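PDB 3C8G: fumarase E, which probably catalyses the addition of water to fumarate to form malate, working as a homodimer of the MtlR/FumE family. Local coordinates for residues Q35-R38 and Q39-S43; G65-D69 and I70-L74; K85-Y88 and A89-H93; S120-N123 and S124-R127. One frame throughout, in Å; residues are numbered along the deposited sequence.

Interaction 1 of 4, residues Q35-R38 and Q39-S43; sequences QGIR and QFLPS
Ile-37 and Leu-41 are joined by an i to i+4 helical bond, Leu-41 N to Ile-37 O at 3.1 Å, with the donor in the carbonyl plane; Ile-37 O also takes a weak bond from Phe-40 N, where the spiral tightens toward the 3-10 segment 41-43. One step back, Phe-40 N reaches Gly-36 O only weakly, at 3.4 Å. The side chains follow this spiral. Ile-37 CG2 meets Leu-41 CD1 at 4.3 Å, a loose apolar contact, while the other Leu-41 branch, CD2, lies 3.9 Å from Arg-38 CA and 4.0 Å from Arg-38 NH2. Arg-38 passes this methyl at a slant, its chain bent at chi3 (104°), and its NE forms a salt bridge with Asp-68. The Phe-40 side chain takes another direction: CG is anti to the backbone N (chi1 -179°), and Ser-43 CB sits 4.2 Å above the ring plane, over its centre. Gln-39 OE1 accepts a hydrogen bond from Leu-7 N. This part of helix 29-40 packs against helix 70-79: Ile-37 lies on Ala-73 and Leu-74, and Phe-40 and Leu-41 both touch Ile-77.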
# COMPACT_ATOMS: atom_id res chain seq x y z
N GLN B 35 13.62 0.63 8.66
CA GLN B 35 13.05 1.00 9.96
C GLN B 35 12.84 2.50 10.12
O GLN B 35 11.82 2.91 10.68
CB GLN B 35 13.79 0.35 11.15
CG GLN B 35 12.91 -0.78 11.90
CD GLN B 35 12.32 -1.87 10.95
OE1 GLN B 35 11.10 -1.92 10.72
NE2 GLN B 35 13.19 -2.72 10.38
N GLY B 36 13.77 3.31 9.60
CA GLY B 36 13.56 4.75 9.51
C GLY B 36 12.26 5.10 8.79
O GLY B 36 11.47 5.92 9.26
N ILE B 37 12.05 4.46 7.64
CA ILE B 37 10.86 4.67 6.83
C ILE B 37 9.61 4.20 7.60
O ILE B 37 8.58 4.88 7.63
CB ILE B 37 10.99 3.91 5.47
CG1 ILE B 37 11.98 4.63 4.53
CG2 ILE B 37 9.65 3.72 4.79
CD1 ILE B 37 11.45 5.96 3.93
N ARG B 38 9.74 3.05 8.27
CA ARG B 38 8.61 2.42 8.96
C ARG B 38 8.15 3.19 10.19
O ARG B 38 6.98 3.12 10.53
CB ARG B 38 8.93 0.96 9.32
CG ARG B 38 8.59 -0.07 8.22
CD ARG B 38 9.03 -1.50 8.62
NE ARG B 38 7.95 -2.41 9.04
CZ ARG B 38 6.69 -2.39 8.59
NH1 ARG B 38 5.81 -3.29 9.02
NH2 ARG B 38 6.29 -1.49 7.69
N GLN B 39 9.05 3.90 10.87
CA GLN B 39 8.66 4.76 12.00
C GLN B 39 7.88 5.97 11.47
O GLN B 39 6.98 6.47 12.15
CB GLN B 39 9.86 5.21 12.88
CG GLN B 39 11.14 4.37 12.71
CD GLN B 39 11.86 3.98 14.02
OE1 GLN B 39 12.55 4.80 14.65
NE2 GLN B 39 11.74 2.71 14.41
N PHE B 40 8.21 6.42 10.26
CA PHE B 40 7.56 7.56 9.63
C PHE B 40 6.13 7.26 9.19
O PHE B 40 5.26 8.09 9.33
CB PHE B 40 8.37 8.01 8.41
CG PHE B 40 7.80 9.21 7.69
CD1 PHE B 40 6.94 9.04 6.61
CD2 PHE B 40 8.15 10.50 8.07
CE1 PHE B 40 6.42 10.15 5.94
CE2 PHE B 40 7.64 11.62 7.42
CZ PHE B 40 6.78 11.45 6.36
N LEU B 41 5.90 6.06 8.67
CA LEU B 41 4.59 5.69 8.11
C LEU B 41 3.32 6.10 8.90
O LEU B 41 2.36 6.57 8.28
CB LEU B 41 4.58 4.19 7.76
CG LEU B 41 4.83 3.57 6.36
CD1 LEU B 41 5.47 4.48 5.28
CD2 LEU B 41 5.62 2.26 6.51
N PRO B 42 3.29 5.93 10.24
CA PRO B 42 2.15 6.43 11.05
C PRO B 42 1.76 7.87 10.75
O PRO B 42 0.57 8.20 10.82
CB PRO B 42 2.66 6.34 12.49
CG PRO B 42 3.68 5.23 12.45
CD PRO B 42 4.29 5.22 11.08
N SER B 43 2.75 8.69 10.44
CA SER B 43 2.59 10.11 10.07
C SER B 43 1.59 10.32 8.97
O SER B 43 1.02 11.40 8.86
CB SER B 43 3.90 10.68 9.56
OG SER B 43 4.54 11.38 10.59

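Interaction 2 of 4, residues G65-D69 and I70-L74; sequences GPLDD and IDVAL
Asp-69 grips the first turn of helix 70-79 with both backbone and side chain. Among the hydrogen bonds, the backbone one is straight: Ala-73 N donates to Asp-69 O at 3.0 Å, with an N-H...O angle of 165°, and approaches nearly along the C=O axis. The carboxylate adds two through a single oxygen. Val-72 N meets Asp-69 OD2 at 3.3 Å on its anti side, 21° out of the carboxylate plane, and Asp-71 N makes a weak bond to the same oxygen. With CG anti to the backbone N (chi1 177°), the side chain of Asp-69 swings over the start of the helix. The CG1 methyl of Val-72 makes a van der Waals contact with Asp-69 OD2 at 3.5 Å, the two side chains crossing at about a right angle.

This is an N-cap: amide groups that have no preceding turn to bond to are met by the aspartate instead, and its negative charge probably interacts favourably with the helix dipole. The chain arrives there through a type I beta turn, Gly-65 to Asp-68, closed by Asp-68 N to Gly-65 O and overlapped by an inverse gamma turn centred on Asp-68. Asp-68 OD2 accepts from Ser-64 N.

As for charges, Asp-69 OD2 and Asp-71 OD2 lie 3.8 Å apart, a proximity probably eased by the bonds of Asp-71 to Ser-95 and His-99 on helix 85-103.

Apolar contact comes from Leu-67, whose CD2 methyl touches Val-72 CG2 at 3.7 Å and lies 4.0 Å from Ala-73 CA. Pro-66 and Val-72 also pack on apolar side chains of the neighbouring subunit.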
# COMPACT_ATOMS: atom_id res chain seq x y z
N GLY B 65 3.56 -7.25 6.72
CA GLY B 65 2.41 -6.73 5.99
C GLY B 65 2.71 -6.12 4.63
O GLY B 65 3.85 -6.18 4.16
N PRO B 66 1.69 -5.52 3.99
CA PRO B 66 1.78 -4.95 2.64
C PRO B 66 2.69 -3.72 2.51
O PRO B 66 2.89 -3.21 1.42
CB PRO B 66 0.32 -4.55 2.35
CG PRO B 66 -0.25 -4.30 3.68
CD PRO B 66 0.33 -5.36 4.55
N LEU B 67 3.22 -3.25 3.63
CA LEU B 67 4.14 -2.11 3.66
C LEU B 67 5.46 -2.40 4.42
O LEU B 67 6.20 -1.48 4.74
CB LEU B 67 3.42 -0.89 4.23
CG LEU B 67 2.38 -0.21 3.36
CD1 LEU B 67 1.34 0.45 4.24
CD2 LEU B 67 3.02 0.82 2.42
N ASP B 68 5.73 -3.68 4.71
CA ASP B 68 7.03 -4.09 5.27
C ASP B 68 7.96 -4.41 4.08
O ASP B 68 8.51 -5.51 3.96
CB ASP B 68 6.84 -5.32 6.20
CG ASP B 68 7.96 -5.45 7.26
OD1 ASP B 68 9.00 -4.74 7.20
OD2 ASP B 68 7.77 -6.30 8.18
N ASP B 69 8.10 -3.43 3.20
CA ASP B 69 8.93 -3.54 2.00
C ASP B 69 9.35 -2.11 1.64
O ASP B 69 8.51 -1.29 1.28
CB ASP B 69 8.11 -4.18 0.89
CG ASP B 69 8.86 -4.28 -0.44
OD1 ASP B 69 9.20 -5.41 -0.84
OD2 ASP B 69 9.07 -3.25 -1.12
N ILE B 70 10.64 -1.81 1.74
CA ILE B 70 11.09 -0.43 1.53
C ILE B 70 10.59 0.21 0.24
O ILE B 70 10.29 1.38 0.21
CB ILE B 70 12.64 -0.26 1.71
CG1 ILE B 70 12.95 1.18 2.11
CG2 ILE B 70 13.41 -0.69 0.47
CD1 ILE B 70 14.31 1.34 2.83
N ASP B 71 10.47 -0.57 -0.82
CA ASP B 71 10.06 0.00 -2.11
C ASP B 71 8.61 0.52 -2.04
O ASP B 71 8.37 1.72 -2.29
CB ASP B 71 10.26 -0.99 -3.26
CG ASP B 71 11.67 -1.59 -3.31
OD1 ASP B 71 12.66 -0.90 -2.95
OD2 ASP B 71 11.79 -2.77 -3.73
N VAL B 72 7.66 -0.36 -1.68
CA VAL B 72 6.24 0.02 -1.65
C VAL B 72 6.00 1.10 -0.61
O VAL B 72 5.27 2.07 -0.86
CB VAL B 72 5.22 -1.18 -1.53
CG1 VAL B 72 5.82 -2.49 -2.05
CG2 VAL B 72 4.71 -1.34 -0.13
N ALA B 73 6.65 0.97 0.54
CA ALA B 73 6.67 2.06 1.54
C ALA B 73 7.14 3.43 0.98
O ALA B 73 6.53 4.47 1.28
CB ALA B 73 7.51 1.67 2.71
N LEU B 74 8.22 3.44 0.20
CA LEU B 74 8.75 4.68 -0.37
C LEU B 74 7.75 5.23 -1.35
O LEU B 74 7.33 6.39 -1.26
CB LEU B 74 10.07 4.45 -1.10
CG LEU B 74 11.36 4.58 -0.32
CD1 LEU B 74 12.50 4.09 -1.22
CD2 LEU B 74 11.57 6.02 0.13

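Interaction 3 of 4, residues K85-Y88 and A89-H93; sequences KWLY and ADITH
Tyr-88 and Thr-92 meet twice on one side of helix 85-103: the threonine hydroxyl donates to the tyrosine carbonyl, and its oxygen packs over the tyrosine ring. Thr-92 OG1 lies anti to its own carbonyl carbon (chi1 -64°), which turns it back along the helix to donate to Tyr-88 O at 2.7 Å. Thr-92 N donates to the same oxygen at 3.0 Å, and the two donors arrive from opposite faces of the carbonyl plane. The Tyr-88 ring leans over the same hydroxyl because its CG is anti to the backbone N (chi1 173°). OG1 sits 3.5 Å above the ring plane, over its centre.

One residue back, Leu-87 and Ile-91 run side by side, pointing the same way, with Leu-87 CG 4.1 Å from Ile-91 CD1. On another side, Trp-86 takes the rotamer that places CG between the backbone N and carbonyl carbon (chi1 69°). Asp-90 OD2 stands at the edge of its indole, 4.0 Å from Trp-86 CE3, with the carboxylate turned steeply against the ring plane. The Tyr-88 ring also stacks with Tyr-78 of helix 70-79.

Two polar side chains are thus satisfied in different ways: the threonine hydroxyl donates its hydrogen bond to the backbone carbonyl of the preceding turn, whereas the buried carboxylate of Asp-90 is met by the amides of Asn-123 and Ser-124 at the start of helix 123-126.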
# COMPACT_ATOMS: atom_id res chain seq x y z
N LYS B 85 11.52 14.99 -4.39
CA LYS B 85 12.21 14.13 -5.37
C LYS B 85 13.63 13.64 -4.96
O LYS B 85 13.97 12.47 -5.17
CB LYS B 85 12.30 14.78 -6.76
CG LYS B 85 13.13 13.92 -7.78
CD LYS B 85 13.76 14.73 -8.95
CE LYS B 85 12.77 14.92 -10.11
NZ LYS B 85 13.24 15.92 -11.11
N TRP B 86 14.45 14.55 -4.41
CA TRP B 86 15.84 14.23 -4.10
C TRP B 86 15.97 13.06 -3.12
O TRP B 86 16.77 12.15 -3.37
CB TRP B 86 16.64 15.47 -3.65
CG TRP B 86 16.29 16.07 -2.28
CD1 TRP B 86 15.47 17.16 -2.04
CD2 TRP B 86 16.81 15.68 -0.98
NE1 TRP B 86 15.43 17.44 -0.69
CE2 TRP B 86 16.24 16.55 -0.02
CE3 TRP B 86 17.70 14.67 -0.55
CZ2 TRP B 86 16.52 16.45 1.35
CZ3 TRP B 86 17.98 14.56 0.83
CH2 TRP B 86 17.39 15.45 1.76
N LEU B 87 15.16 13.07 -2.06
CA LEU B 87 15.21 12.06 -0.99
C LEU B 87 14.64 10.74 -1.46
O LEU B 87 15.16 9.68 -1.12
CB LEU B 87 14.43 12.56 0.23
CG LEU B 87 14.54 11.69 1.48
CD1 LEU B 87 15.99 11.61 1.93
CD2 LEU B 87 13.68 12.28 2.57
N TYR B 88 13.58 10.81 -2.25
CA TYR B 88 13.03 9.61 -2.85
C TYR B 88 14.04 8.96 -3.82
O TYR B 88 14.21 7.73 -3.82
CB TYR B 88 11.71 9.90 -3.54
CG TYR B 88 11.20 8.74 -4.30
CD1 TYR B 88 11.45 8.61 -5.66
CD2 TYR B 88 10.47 7.74 -3.67
CE1 TYR B 88 10.98 7.52 -6.37
CE2 TYR B 88 9.99 6.66 -4.36
CZ TYR B 88 10.25 6.55 -5.71
OH TYR B 88 9.77 5.46 -6.42
N ALA B 89 14.70 9.79 -4.64
CA ALA B 89 15.80 9.32 -5.48
C ALA B 89 16.88 8.62 -4.63
O ALA B 89 17.29 7.49 -4.90
CB ALA B 89 16.40 10.47 -6.28
N ASP B 90 17.30 9.28 -3.57
CA ASP B 90 18.41 8.77 -2.80
C ASP B 90 18.07 7.39 -2.22
O ASP B 90 18.83 6.43 -2.41
CB ASP B 90 18.83 9.74 -1.69
CG ASP B 90 19.66 10.92 -2.20
OD1 ASP B 90 19.76 11.12 -3.46
OD2 ASP B 90 20.22 11.65 -1.32
N ILE B 91 16.93 7.30 -1.54
CA ILE B 91 16.61 6.08 -0.80
C ILE B 91 16.32 4.97 -1.78
O ILE B 91 16.75 3.85 -1.59
CB ILE B 91 15.42 6.26 0.14
CG1 ILE B 91 15.70 7.42 1.10
CG2 ILE B 91 15.20 4.98 0.89
CD1 ILE B 91 14.60 7.67 2.11
N THR B 92 15.63 5.31 -2.85
CA THR B 92 15.48 4.39 -3.97
C THR B 92 16.86 3.88 -4.43
O THR B 92 17.06 2.68 -4.53
CB THR B 92 14.70 5.05 -5.11
OG1 THR B 92 13.39 5.31 -4.63
CG2 THR B 92 14.57 4.14 -6.33
N HIS B 93 17.81 4.78 -4.63
CA HIS B 93 19.14 4.33 -5.05
C HIS B 93 19.76 3.38 -4.04
O HIS B 93 20.33 2.37 -4.44
CB HIS B 93 20.06 5.49 -5.38
CG HIS B 93 19.72 6.18 -6.68
ND1 HIS B 93 19.26 5.50 -7.79
CD2 HIS B 93 19.78 7.49 -7.04
CE1 HIS B 93 19.05 6.35 -8.77
NE2 HIS B 93 19.38 7.56 -8.35

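Interaction 4 of 4, residues S120-N123 and S124-R127; sequences SNVN and SITR
Val-122, at the N-cap position just before the short helix 123-126, meets Thr-126 through its carbonyl and Ile-125 through both carbonyl and side chain. The backbone bonds are led by Thr-126 N to Val-122 O, 2.9 Å long and nearly straight at 172°, with the donor in the carbonyl plane. The same oxygen takes a weak second bond from Ile-125 N at 3.2 Å. Arg-127 N closes the next turn on Asn-123 O at 2.8 Å, its donor tilted 28° from the carbonyl plane. A side-chain bond spans more of the chain: the Thr-126 hydroxyl donates weakly to Ser-120 O at 3.3 Å, linking Ser-120 to the new turn. The Ser-120 hydroxyl is bound to Trp-116 O.

Apolar packing is centred on one valine branch. Val-122 CG1, anti to the backbone N (chi1 166°), meets Ile-125 CD1 at 3.7 Å, the two side chains passing at a slant, and lies 3.5 Å from Ser-124 OG. Being a valine, the N-cap residue has no polar side chain to offer there.

Arg-127 makes a third group of contacts. Its CB lies 3.0 Å from Asn-123 O, and the chain, extended from CG to NE, runs on past Asn-123 in a looser approach, NE to Asn-123 CB at 4.2 Å. The guanidinium goes on to a cation-pi contact with Trp-86.

Around the turn, helix 85-103 lies alongside through Asp-90 and Trp-86. Helix 158-166 covers Val-122, Ser-124 and Ile-125 through Ala-162, while Tyr-132 of helix 129-134 packs on Ser-120 and Thr-126.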
# COMPACT_ATOMS: atom_id res chain seq x y z
N SER B 120 27.92 8.94 -6.91
CA SER B 120 27.77 10.12 -7.76
C SER B 120 26.31 10.52 -7.99
O SER B 120 26.02 11.66 -8.32
CB SER B 120 28.46 9.91 -9.11
OG SER B 120 29.65 9.17 -8.89
N ASN B 121 25.39 9.58 -7.81
CA ASN B 121 23.97 9.89 -7.93
C ASN B 121 23.23 9.90 -6.60
O ASN B 121 22.00 9.79 -6.59
CB ASN B 121 23.31 8.87 -8.83
CG ASN B 121 23.85 8.93 -10.23
OD1 ASN B 121 24.00 10.02 -10.80
ND2 ASN B 121 24.18 7.77 -10.78
N VAL B 122 23.97 10.00 -5.48
CA VAL B 122 23.36 10.21 -4.17
C VAL B 122 23.47 11.70 -3.89
O VAL B 122 24.60 12.22 -3.77
CB VAL B 122 24.06 9.38 -3.08
CG1 VAL B 122 23.65 9.83 -1.65
CG2 VAL B 122 23.84 7.86 -3.29
N ASN B 123 22.32 12.37 -3.81
CA ASN B 123 22.25 13.84 -3.73
C ASN B 123 22.77 14.38 -2.41
O ASN B 123 23.33 15.47 -2.35
CB ASN B 123 20.82 14.34 -3.88
CG ASN B 123 20.29 14.19 -5.28
OD1 ASN B 123 20.65 14.93 -6.18
ND2 ASN B 123 19.38 13.25 -5.45
N SER B 124 22.56 13.62 -1.34
CA SER B 124 23.03 14.06 -0.03
C SER B 124 24.55 14.00 0.05
O SER B 124 25.16 14.66 0.87
CB SER B 124 22.36 13.28 1.10
OG SER B 124 22.63 11.90 0.98
N ILE B 125 25.16 13.24 -0.84
CA ILE B 125 26.62 13.26 -0.97
C ILE B 125 27.06 14.38 -1.92
O ILE B 125 27.89 15.20 -1.58
CB ILE B 125 27.15 11.88 -1.44
CG1 ILE B 125 27.00 10.87 -0.32
CG2 ILE B 125 28.58 11.97 -1.87
CD1 ILE B 125 27.27 9.49 -0.79
N THR B 126 26.47 14.40 -3.10
CA THR B 126 26.76 15.35 -4.19
C THR B 126 26.52 16.84 -3.88
O THR B 126 27.21 17.72 -4.41
CB THR B 126 25.95 14.89 -5.45
OG1 THR B 126 26.83 14.14 -6.30
CG2 THR B 126 25.33 16.04 -6.22
N ARG B 127 25.55 17.09 -3.00
CA ARG B 127 25.10 18.45 -2.64
C ARG B 127 25.99 19.10 -1.63
O ARG B 127 25.99 20.33 -1.51
CB ARG B 127 23.69 18.42 -2.04
CG ARG B 127 22.61 18.37 -3.04
CD ARG B 127 21.31 18.48 -2.32
NE ARG B 127 20.19 18.45 -3.25
CZ ARG B 127 18.94 18.73 -2.92
NH1 ARG B 127 17.98 18.69 -3.83
NH2 ARG B 127 18.66 19.07 -1.66

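In the fold
Interactions 1, 2 and 3 all touch one another, whereas interaction 4 touches interaction 3 alone. Interactions 1 and 2 meet through the Arg-38 to Asp-68 salt bridge, between partly exposed residues, and through Ile-37 against Ala-73 and Leu-74, all buried. Interactions 2 and 3 join successive helices mainly by apolar packing, with Leu-74 CD1 3.5 Å from Ile-91 CG2. The junction of 3 and 4 is polar instead, the carboxylate of Asp-90 facing two backbone amides. Interaction 3, about 9 Å from the chain centre, is the most central, with half its touching residues buried; interactions 1 and 4 mix buried apolar residues with surface ones on opposite sides of that centre, their own centres about 23 Å apart.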